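Uncharacterized protein (Parabacteroides distasonis, PDB 3LM3) is of unknown function but is probably a glycoside hydrolase or carbohydrate deacetylase. Local coordinates at residues A[189-194]-A[339-344]; A[362-367]-A[441-446]. All blocks are in the same frame, centred on the assembly; numbering follows the deposited sequence. Where two conformers were deposited one is given.

Contact 1: A[189-194]-A[339-344]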
ATOM      1  N   SER A 189       0.174   7.674  -4.654  1.00  6.31           N
ATOM      2  CA  SER A 189       0.320   6.887  -3.443  1.00  7.49           C
ATOM      3  C   SER A 189      -0.872   7.023  -2.520  1.00  6.84           C
ATOM      4  O   SER A 189      -1.035   6.206  -1.626  1.00  8.62           O
ATOM      5  CB  SER A 189       1.599   7.237  -2.721  1.00  7.57           C
ATOM      6  OG  SER A 189       1.548   8.525  -2.157  1.00  8.27           O
ATOM      7  N   TYR A 190      -1.686   8.040  -2.700  1.00  6.83           N
ATOM      8  CA  TYR A 190      -2.912   8.217  -1.922  1.00  6.52           C
ATOM      9  C   TYR A 190      -4.090   7.766  -2.771  1.00  7.51           C
ATOM     10  O   TYR A 190      -3.923   7.393  -3.958  1.00  7.69           O
ATOM     11  CB  TYR A 190      -3.047   9.663  -1.424  1.00  7.26           C
ATOM     12  CG  TYR A 190      -2.636   9.928   0.032  1.00  6.49           C
ATOM     13  CD1 TYR A 190      -1.679   9.147   0.690  1.00  6.84           C
ATOM     14  CD2 TYR A 190      -3.183  11.013   0.708  1.00  7.04           C
ATOM     15  CE1 TYR A 190      -1.329   9.411   2.000  1.00  5.58           C
ATOM     16  CE2 TYR A 190      -2.838  11.291   2.025  1.00  7.45           C
ATOM     17  CZ  TYR A 190      -1.893  10.496   2.662  1.00  7.46           C
ATOM     18  OH  TYR A 190      -1.478  10.827   3.945  1.00  6.79           O
ATOM     19  N   PRO A 191      -5.292   7.742  -2.176  1.00  6.26           N
ATOM     20  CA  PRO A 191      -6.376   7.004  -2.827  1.00  6.29           C
ATOM     21  C   PRO A 191      -6.859   7.666  -4.099  1.00  6.85           C
ATOM     22  O   PRO A 191      -6.850   8.895  -4.232  1.00  6.69           O
ATOM     23  CB  PRO A 191      -7.480   7.004  -1.780  1.00  7.41           C
ATOM     24  CG  PRO A 191      -6.694   7.079  -0.479  1.00  7.36           C
ATOM     25  CD  PRO A 191      -5.608   8.068  -0.769  1.00  6.73           C
ATOM     26  N   PHE A 192      -7.265   6.835  -5.061  1.00  7.04           N
ATOM     27  CA  PHE A 192      -7.810   7.319  -6.326  1.00  7.27           C
ATOM     28  C   PHE A 192      -8.741   6.278  -6.925  1.00  6.97           C
ATOM     29  O   PHE A 192      -8.681   5.109  -6.552  1.00  6.39           O
ATOM     30  CB  PHE A 192      -6.691   7.654  -7.336  1.00  7.87           C
ATOM     31  CG  PHE A 192      -5.824   6.460  -7.731  1.00  6.88           C
ATOM     32  CD1 PHE A 192      -4.819   6.021  -6.898  1.00  7.70           C
ATOM     33  CD2 PHE A 192      -6.024   5.788  -8.939  1.00  8.16           C
ATOM     34  CE1 PHE A 192      -4.021   4.947  -7.243  1.00  8.13           C
ATOM     35  CE2 PHE A 192      -5.231   4.694  -9.279  1.00  7.60           C
ATOM     36  CZ  PHE A 192      -4.246   4.265  -8.430  1.00  7.41           C
ATOM     37  N   TYR A 193      -9.588   6.721  -7.857  1.00  7.05           N
ATOM     38  CA  TYR A 193     -10.404   5.806  -8.677  1.00  7.81           C
ATOM     39  C   TYR A 193      -9.608   5.454  -9.936  1.00  6.98           C
ATOM     40  O   TYR A 193      -9.209   6.346 -10.688  1.00  7.70           O
ATOM     41  CB  TYR A 193     -11.708   6.487  -9.054  1.00  7.19           C
ATOM     42  CG  TYR A 193     -12.649   6.817  -7.922  1.00  6.72           C
ATOM     43  CD1 TYR A 193     -13.417   5.844  -7.321  1.00  7.63           C
ATOM     44  CD2 TYR A 193     -12.828   8.120  -7.513  1.00  6.76           C
ATOM     45  CE1 TYR A 193     -14.324   6.155  -6.345  1.00  7.28           C
ATOM     46  CE2 TYR A 193     -13.729   8.445  -6.497  1.00  6.49           C
ATOM     47  CZ  TYR A 193     -14.498   7.475  -5.944  1.00  6.66           C
ATOM     48  OH  TYR A 193     -15.423   7.739  -4.929  1.00  7.88           O
ATOM     49  N   PRO A 194      -9.353   4.160 -10.166  1.00  7.26           N
ATOM     50  CA  PRO A 194      -8.544   3.766 -11.310  1.00  8.19           C
ATOM     51  C   PRO A 194      -9.330   3.840 -12.634  1.00  8.72           C
ATOM     52  O   PRO A 194     -10.568   3.793 -12.657  1.00  9.43           O
ATOM     53  CB  PRO A 194      -8.164   2.334 -10.979  1.00  8.95           C
ATOM     54  CG  PRO A 194      -9.390   1.825 -10.194  1.00 10.51           C
ATOM     55  CD  PRO A 194      -9.807   2.991  -9.380  1.00  7.46           C
ATOM     56  N   TRP A 339      -9.563  15.548  -5.715  1.00  9.00           N
ATOM     57  CA  TRP A 339      -8.350  15.453  -4.913  1.00  7.81           C
ATOM     58  C   TRP A 339      -7.132  15.985  -5.646  1.00  9.09           C
ATOM     59  O   TRP A 339      -7.097  16.071  -6.860  1.00  9.93           O
ATOM     60  CB  TRP A 339      -8.076  14.016  -4.451  1.00  8.73           C
ATOM     61  CG  TRP A 339      -7.998  12.997  -5.550  1.00  7.22           C
ATOM     62  CD1 TRP A 339      -9.013  12.199  -5.990  1.00  7.43           C
ATOM     63  CD2 TRP A 339      -6.841  12.638  -6.330  1.00  6.91           C
ATOM     64  NE1 TRP A 339      -8.571  11.370  -6.971  1.00  7.92           N
ATOM     65  CE2 TRP A 339      -7.247  11.630  -7.221  1.00  7.77           C
ATOM     66  CE3 TRP A 339      -5.516  13.060  -6.358  1.00  9.00           C
ATOM     67  CZ2 TRP A 339      -6.381  11.061  -8.142  1.00  8.13           C
ATOM     68  CZ3 TRP A 339      -4.651  12.478  -7.274  1.00  7.78           C
ATOM     69  CH2 TRP A 339      -5.098  11.508  -8.166  1.00  7.20           C
ATOM     70  N   ASN A 340      -6.143  16.385  -4.858  1.00  9.25           N
ATOM     71  CA  ASN A 340      -4.903  16.930  -5.362  1.00  9.95           C
ATOM     72  C   ASN A 340      -3.945  16.804  -4.187  1.00 10.27           C
ATOM     73  O   ASN A 340      -4.111  17.495  -3.195  1.00 12.68           O
ATOM     74  CB  ASN A 340      -5.108  18.387  -5.811  1.00 10.06           C
ATOM     75  CG  ASN A 340      -3.899  18.982  -6.477  1.00 13.23           C
ATOM     76  OD1 ASN A 340      -2.781  18.608  -6.211  1.00 14.27           O
ATOM     77  ND2 ASN A 340      -4.145  19.939  -7.381  1.00 21.43           N
ATOM     78  N   TYR A 341      -3.014  15.855  -4.255  1.00  7.23           N
ATOM     79  CA  TYR A 341      -2.166  15.525  -3.116  1.00  7.13           C
ATOM     80  C   TYR A 341      -0.763  16.107  -3.238  1.00  8.34           C
ATOM     81  O   TYR A 341      -0.176  16.149  -4.332  1.00  9.30           O
ATOM     82  CB  TYR A 341      -2.032  14.030  -2.950  1.00  7.95           C
ATOM     83  CG  TYR A 341      -3.326  13.265  -2.895  1.00  7.82           C
ATOM     84  CD1 TYR A 341      -4.308  13.548  -1.941  1.00  6.84           C
ATOM     85  CD2 TYR A 341      -3.565  12.215  -3.772  1.00  7.63           C
ATOM     86  CE1 TYR A 341      -5.485  12.813  -1.864  1.00  7.13           C
ATOM     87  CE2 TYR A 341      -4.737  11.466  -3.713  1.00  7.42           C
ATOM     88  CZ  TYR A 341      -5.696  11.781  -2.762  1.00  8.32           C
ATOM     89  OH  TYR A 341      -6.847  11.016  -2.661  1.00  6.88           O
ATOM     90  N   ARG A 342      -0.263  16.583  -2.112  1.00  7.85           N
ATOM     91  CA  ARG A 342       1.087  17.119  -2.003  1.00  8.33           C
ATOM     92  C   ARG A 342       1.748  16.550  -0.759  1.00  7.81           C
ATOM     93  O   ARG A 342       1.087  16.376   0.275  1.00  8.33           O
ATOM     94  CB  ARG A 342       1.055  18.638  -1.885  1.00  9.03           C
ATOM     95  CG  ARG A 342       0.565  19.315  -3.144  1.00 10.48           C
ATOM     96  CD  ARG A 342       0.363  20.801  -2.944  1.00 12.63           C
ATOM     97  NE  ARG A 342      -0.671  21.006  -1.950  1.00 12.58           N
ATOM     98  CZ  ARG A 342      -0.871  22.100  -1.224  1.00 21.06           C
ATOM     99  NH1 ARG A 342      -0.092  23.177  -1.368  1.00 20.87           N
ATOM    100  NH2 ARG A 342      -1.881  22.120  -0.349  1.00 16.83           N
ATOM    101  N   PHE A 343       3.047  16.266  -0.886  1.00  8.32           N
ATOM    102  CA  PHE A 343       3.892  15.867   0.224  1.00  8.07           C
ATOM    103  C   PHE A 343       5.224  16.566   0.157  1.00  7.46           C
ATOM    104  O   PHE A 343       5.715  16.840  -0.938  1.00  7.60           O
ATOM    105  CB  PHE A 343       4.126  14.349   0.225  1.00  7.33           C
ATOM    106  CG  PHE A 343       2.863  13.560   0.282  1.00  8.11           C
ATOM    107  CD1 PHE A 343       2.213  13.357   1.485  1.00  7.29           C
ATOM    108  CD2 PHE A 343       2.299  13.042  -0.868  1.00  9.57           C
ATOM    109  CE1 PHE A 343       0.998  12.688   1.524  1.00  7.08           C
ATOM    110  CE2 PHE A 343       1.072  12.342  -0.816  1.00  8.19           C
ATOM    111  CZ  PHE A 343       0.443  12.162   0.386  1.00  7.59           C
ATOM    112  N   VAL A 344       5.794  16.824   1.325  1.00  7.53           N
ATOM    113  CA  VAL A 344       7.158  17.351   1.458  0.50  7.48           C
ATOM    114  C   VAL A 344       7.875  16.524   2.514  1.00  9.11           C
ATOM    115  O   VAL A 344       7.304  16.262   3.586  1.00  9.70           O
ATOM    116  CB  VAL A 344       7.162  18.830   1.873  0.50  8.49           C
ATOM    117  CG1 VAL A 344       8.595  19.310   2.153  0.50  8.84           C
ATOM    118  CG2 VAL A 344       6.474  19.689   0.817  0.50  5.83           C
TER
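Y190 is held between Y341 and F343, and the three rings form an aromatic cluster that shows how a loop without regular structure can be fixed by edge-to-face packing. F343 points its edge into one face of Y190, with CZ 3.5 Å above the plane and over the ring centre; the two planes stand at 79°. Y190 in turn directs its own edge toward the face of Y341, the centroids lying 5.3 Å apart. The Y341 ring also receives a CH-pi contact over a face, since Y190 CB sits 3.5 Å from its centroid. Y341 and F343, two apart on the strand, both point toward the loop, and they share a first torsion that sets CG anti to the carbonyl carbon.

The polar part is a single bond across the contact, in which Y341 OH donates to P191 O at 2.6 Å. The hydroxyl approaches 15° out of the carbonyl plane, with a C=O...donor angle of 137°. W329 NE1 is a second partner of this hydroxyl, while Y190 OH is engaged by H269 and the backbone N of W281, and W339 NE1 bonds to N336 OD1.

Apolar packing extends the contact past Y341: F192 CB rests 3.5 Å from W339 CZ2.

All seven touching residues are buried. The contact joins the loop between strands 168-172 and 194-195 to strand 341-346, an edge strand of the four-stranded antiparallel sheet, the two segments running almost antiparallel. Helix 322-332 packs on P191 through F325 and W329, helix 255-277 meets F343 through I268, and strand 357-363 lies alongside, bonded backbone to backbone.

Contact 2: A[362-367]-A[441-446]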
ATOM      1  N   PHE A 362       3.782  15.799  -5.972  1.00  6.79           N
ATOM      2  CA  PHE A 362       2.520  16.382  -6.412  1.00  7.56           C
ATOM      3  C   PHE A 362       1.785  15.297  -7.177  1.00  6.68           C
ATOM      4  O   PHE A 362       2.364  14.684  -8.082  1.00  8.08           O
ATOM      5  CB  PHE A 362       2.782  17.580  -7.336  1.00  7.99           C
ATOM      6  CG  PHE A 362       3.641  18.641  -6.717  1.00  7.88           C
ATOM      7  CD1 PHE A 362       5.021  18.508  -6.704  1.00  8.41           C
ATOM      8  CD2 PHE A 362       3.065  19.769  -6.105  1.00  9.29           C
ATOM      9  CE1 PHE A 362       5.829  19.470  -6.143  1.00  9.61           C
ATOM     10  CE2 PHE A 362       3.886  20.747  -5.530  1.00 10.98           C
ATOM     11  CZ  PHE A 362       5.256  20.579  -5.542  1.00 10.90           C
HETATM   12  N   MSE A 363       0.538  15.044  -6.826  1.00  7.31           N
HETATM   13  CA  MSE A 363      -0.239  14.000  -7.477  1.00  7.34           C
HETATM   14  C   MSE A 363      -1.656  14.494  -7.728  1.00  6.61           C
HETATM   15  O   MSE A 363      -2.342  14.959  -6.806  1.00  7.48           O
HETATM   16  CB  MSE A 363      -0.309  12.750  -6.589  1.00  8.56           C
HETATM   17  CG  MSE A 363       1.024  12.109  -6.322  1.00  7.58           C
HETATM   18 SE   MSE A 363       1.041  11.090  -4.682  0.75 10.28          SE
HETATM   19  CE  MSE A 363       2.855  10.331  -4.788  1.00 10.34           C
ATOM     20  N   ASN A 364      -2.069  14.417  -8.981  1.00  6.96           N
ATOM     21  CA  ASN A 364      -3.424  14.827  -9.348  1.00  6.99           C
ATOM     22  C   ASN A 364      -3.950  13.882 -10.449  1.00  7.01           C
ATOM     23  O   ASN A 364      -3.272  12.937 -10.842  1.00  7.62           O
ATOM     24  CB  ASN A 364      -3.439  16.303  -9.758  1.00  7.88           C
ATOM     25  CG  ASN A 364      -2.565  16.568 -10.955  1.00  7.10           C
ATOM     26  OD1 ASN A 364      -2.828  16.094 -12.053  1.00  8.90           O
ATOM     27  ND2 ASN A 364      -1.457  17.291 -10.724  1.00  8.63           N
ATOM     28  N   LYS A 365      -5.167  14.118 -10.925  1.00  8.07           N
ATOM     29  CA  LYS A 365      -5.778  13.228 -11.912  1.00  8.42           C
ATOM     30  C   LYS A 365      -4.933  13.078 -13.174  1.00  6.97           C
ATOM     31  O   LYS A 365      -4.938  12.053 -13.819  1.00  8.19           O
ATOM     32  CB  LYS A 365      -7.170  13.752 -12.287  1.00 10.83           C
ATOM     33  CG  LYS A 365      -7.901  12.925 -13.324  1.00 11.33           C
ATOM     34  CD  LYS A 365      -9.267  13.486 -13.647  1.00 11.63           C
ATOM     35  CE  LYS A 365      -9.198  14.535 -14.705  1.00 11.74           C
ATOM     36  NZ  LYS A 365     -10.560  15.076 -15.120  1.00 14.04           N
ATOM     37  N   GLU A 366      -4.239  14.153 -13.550  1.00  8.08           N
ATOM     38  CA  GLU A 366      -3.569  14.198 -14.840  1.00  8.75           C
ATOM     39  C   GLU A 366      -2.080  13.867 -14.833  1.00  9.57           C
ATOM     40  O   GLU A 366      -1.556  13.532 -15.880  1.00  9.12           O
ATOM     41  CB  GLU A 366      -3.851  15.515 -15.536  1.00 10.88           C
ATOM     42  CG  GLU A 366      -5.295  15.583 -16.043  1.00 12.21           C
ATOM     43  CD  GLU A 366      -5.579  16.838 -16.861  1.00 18.20           C
ATOM     44  OE1 GLU A 366      -5.604  17.936 -16.279  1.00 17.98           O
ATOM     45  OE2 GLU A 366      -5.766  16.689 -18.081  1.00 26.57           O
ATOM     46  N   PHE A 367      -1.415  13.965 -13.681  1.00  7.65           N
ATOM     47  CA  PHE A 367      -0.011  13.571 -13.581  1.00  8.09           C
ATOM     48  C   PHE A 367       0.432  13.454 -12.127  1.00  6.64           C
ATOM     49  O   PHE A 367      -0.228  13.961 -11.211  1.00  8.61           O
ATOM     50  CB  PHE A 367       0.911  14.556 -14.310  1.00  7.40           C
ATOM     51  CG  PHE A 367       0.924  15.956 -13.733  1.00  7.28           C
ATOM     52  CD1 PHE A 367       0.033  16.922 -14.183  1.00  9.30           C
ATOM     53  CD2 PHE A 367       1.846  16.319 -12.760  1.00  8.98           C
ATOM     54  CE1 PHE A 367       0.068  18.227 -13.670  1.00  9.93           C
ATOM     55  CE2 PHE A 367       1.870  17.614 -12.228  1.00  8.39           C
ATOM     56  CZ  PHE A 367       0.969  18.566 -12.691  1.00  9.01           C
ATOM     57  N   ARG A 441       1.771  23.883 -15.128  1.00 20.20           N
ATOM     58  CA  ARG A 441       1.332  25.248 -14.788  0.50 20.31           C
ATOM     59  C   ARG A 441      -0.172  25.330 -14.504  1.00 19.31           C
ATOM     60  O   ARG A 441      -0.583  26.108 -13.633  1.00 21.40           O
ATOM     61  CB  ARG A 441       1.709  26.257 -15.887  0.50 20.82           C
ATOM     62  CG  ARG A 441       1.494  27.715 -15.472  0.50 21.29           C
ATOM     63  CD  ARG A 441       1.728  28.692 -16.621  0.50 19.79           C
ATOM     64  NE  ARG A 441       3.131  28.716 -17.022  0.50 14.55           N
ATOM     65  CZ  ARG A 441       4.067  29.484 -16.471  0.50 17.88           C
ATOM     66  NH1 ARG A 441       3.763  30.318 -15.480  0.50 17.79           N
ATOM     67  NH2 ARG A 441       5.314  29.419 -16.913  0.50  9.57           N
ATOM     68  N   LYS A 442      -0.953  24.516 -15.204  1.00 20.40           N
ATOM     69  CA  LYS A 442      -2.402  24.358 -15.002  1.00 21.71           C
ATOM     70  C   LYS A 442      -2.755  24.030 -13.563  1.00 22.41           C
ATOM     71  O   LYS A 442      -3.771  24.497 -13.042  1.00 24.03           O
ATOM     72  CB  LYS A 442      -2.926  23.242 -15.910  1.00 20.90           C
ATOM     73  CG  LYS A 442      -4.405  22.877 -15.748  1.00 29.30           C
ATOM     74  CD  LYS A 442      -4.802  21.812 -16.756  1.00 32.78           C
ATOM     75  CE  LYS A 442      -6.198  21.250 -16.503  1.00 34.14           C
ATOM     76  NZ  LYS A 442      -6.594  20.319 -17.601  1.00 37.35           N
ATOM     77  N   TYR A 443      -1.930  23.196 -12.927  1.00 19.23           N
ATOM     78  CA  TYR A 443      -2.149  22.838 -11.544  1.00 16.97           C
ATOM     79  C   TYR A 443      -1.305  23.619 -10.546  1.00 15.47           C
ATOM     80  O   TYR A 443      -1.802  23.984  -9.477  1.00 19.84           O
ATOM     81  CB  TYR A 443      -1.912  21.329 -11.357  1.00 15.72           C
ATOM     82  CG  TYR A 443      -2.961  20.450 -11.959  1.00 15.04           C
ATOM     83  CD1 TYR A 443      -2.923  20.107 -13.287  1.00 10.27           C
ATOM     84  CD2 TYR A 443      -4.007  19.932 -11.176  1.00 15.22           C
ATOM     85  CE1 TYR A 443      -3.881  19.313 -13.852  1.00 16.94           C
ATOM     86  CE2 TYR A 443      -4.967  19.129 -11.725  1.00 15.51           C
ATOM     87  CZ  TYR A 443      -4.919  18.813 -13.069  1.00 13.46           C
ATOM     88  OH  TYR A 443      -5.848  17.997 -13.659  1.00 18.81           O
ATOM     89  N   TYR A 444      -0.013  23.819 -10.847  1.00 17.53           N
ATOM     90  CA  TYR A 444       0.959  24.382  -9.902  1.00 17.80           C
ATOM     91  C   TYR A 444       1.795  25.475 -10.609  1.00 22.71           C
ATOM     92  O   TYR A 444       3.002  25.307 -10.843  1.00 21.32           O
ATOM     93  CB  TYR A 444       1.896  23.299  -9.314  1.00 17.41           C
ATOM     94  CG  TYR A 444       1.182  22.008  -8.935  1.00 15.09           C
ATOM     95  CD1 TYR A 444       0.254  21.985  -7.905  1.00 14.93           C
ATOM     96  CD2 TYR A 444       1.420  20.834  -9.638  1.00 12.09           C
ATOM     97  CE1 TYR A 444      -0.426  20.800  -7.568  1.00 12.44           C
ATOM     98  CE2 TYR A 444       0.740  19.630  -9.298  1.00  9.90           C
ATOM     99  CZ  TYR A 444      -0.179  19.641  -8.289  1.00 11.99           C
ATOM    100  OH  TYR A 444      -0.823  18.453  -7.964  1.00  9.46           O
ATOM    101  N   PRO A 445       1.145  26.599 -10.946  1.00 26.20           N
ATOM    102  CA  PRO A 445       1.847  27.668 -11.679  1.00 29.15           C
ATOM    103  C   PRO A 445       3.072  28.201 -10.929  1.00 30.22           C
ATOM    104  O   PRO A 445       4.048  28.622 -11.558  1.00 33.66           O
ATOM    105  CB  PRO A 445       0.764  28.751 -11.851  1.00 27.89           C
ATOM    106  CG  PRO A 445      -0.202  28.516 -10.732  1.00 29.42           C
ATOM    107  CD  PRO A 445      -0.210  27.004 -10.525  1.00 26.11           C
ATOM    108  N   GLU A 446       3.030  28.157  -9.598  1.00 30.24           N
ATOM    109  CA  GLU A 446       4.137  28.609  -8.762  1.00 29.27           C
ATOM    110  C   GLU A 446       5.464  27.854  -8.980  1.00 28.57           C
ATOM    111  O   GLU A 446       6.540  28.362  -8.654  1.00 27.72           O
ATOM    112  CB  GLU A 446       3.737  28.558  -7.281  1.00 31.65           C
ATOM    113  CG  GLU A 446       3.662  27.154  -6.643  1.00 35.34           C
ATOM    114  CD  GLU A 446       2.352  26.394  -6.899  1.00 36.39           C
ATOM    115  OE1 GLU A 446       1.516  26.829  -7.734  1.00 38.50           O
ATOM    116  OE2 GLU A 446       2.177  25.329  -6.259  1.00 45.57           O
TER
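Y443 lies flat over the amide of N364, ring and amide planes only 2° apart, with N364 CG 3.6 Å above the ring plane and offset toward the rim. The hydroxyl of Y443 donates to the anti lone pair of E366 OE1 at 2.6 Å, while K442 NZ forms a salt bridge to the syn lone pair of the same oxygen at 2.9 Å. An alanine in place of Y443 would probably leave the N364 amide without its stacked cover and E366 OE1 with K442 as its one remaining donor across this contact.

Beside this pair, N364 ND2 donates to Y444 OH at 3.1 Å along a nearly straight path (177°), although the strongest polar partner of that hydroxyl is N340 OD1. The Y444 ring takes F362 CD2 over the centre of one face and Y443 CB over the other. F367 turns its edge toward the face of Y443 in an offset pair and meets Y444 rim to rim.

The amide is held by an Asx turn: the first torsion sets CG between the backbone N and the carbonyl carbon (chi1 61°), and N364 OD1 accepts from the backbone N of E366 at 2.8 Å and also from that of F367.

The turn connects strands 357-363 and 367-374 of the antiparallel sheet, and the end of helix 434-443 packs across it, with L439 and I440 also touching F367.

Both contacts reach the same antiparallel sheet, their centres about 11 Å apart: contact 1 from a loop onto its edge strand 341-346, contact 2 from the end of helix 434-443 onto the turn after strand 357-363. Contact 1 lies nearer the middle of the chain, every touching residue buried, and relies on rings and one hydroxyl-to-carbonyl bond. Contact 2 sits farther out, about 23 Å from the chain centre; its aromatic cluster adjoins a salt bridge whose lysine, K442, is exposed to solvent. The neighbouring strands couple the two, since Y341 N probably bonds to M363 O, and beside that bond W339 CZ3 packs on N364 CA.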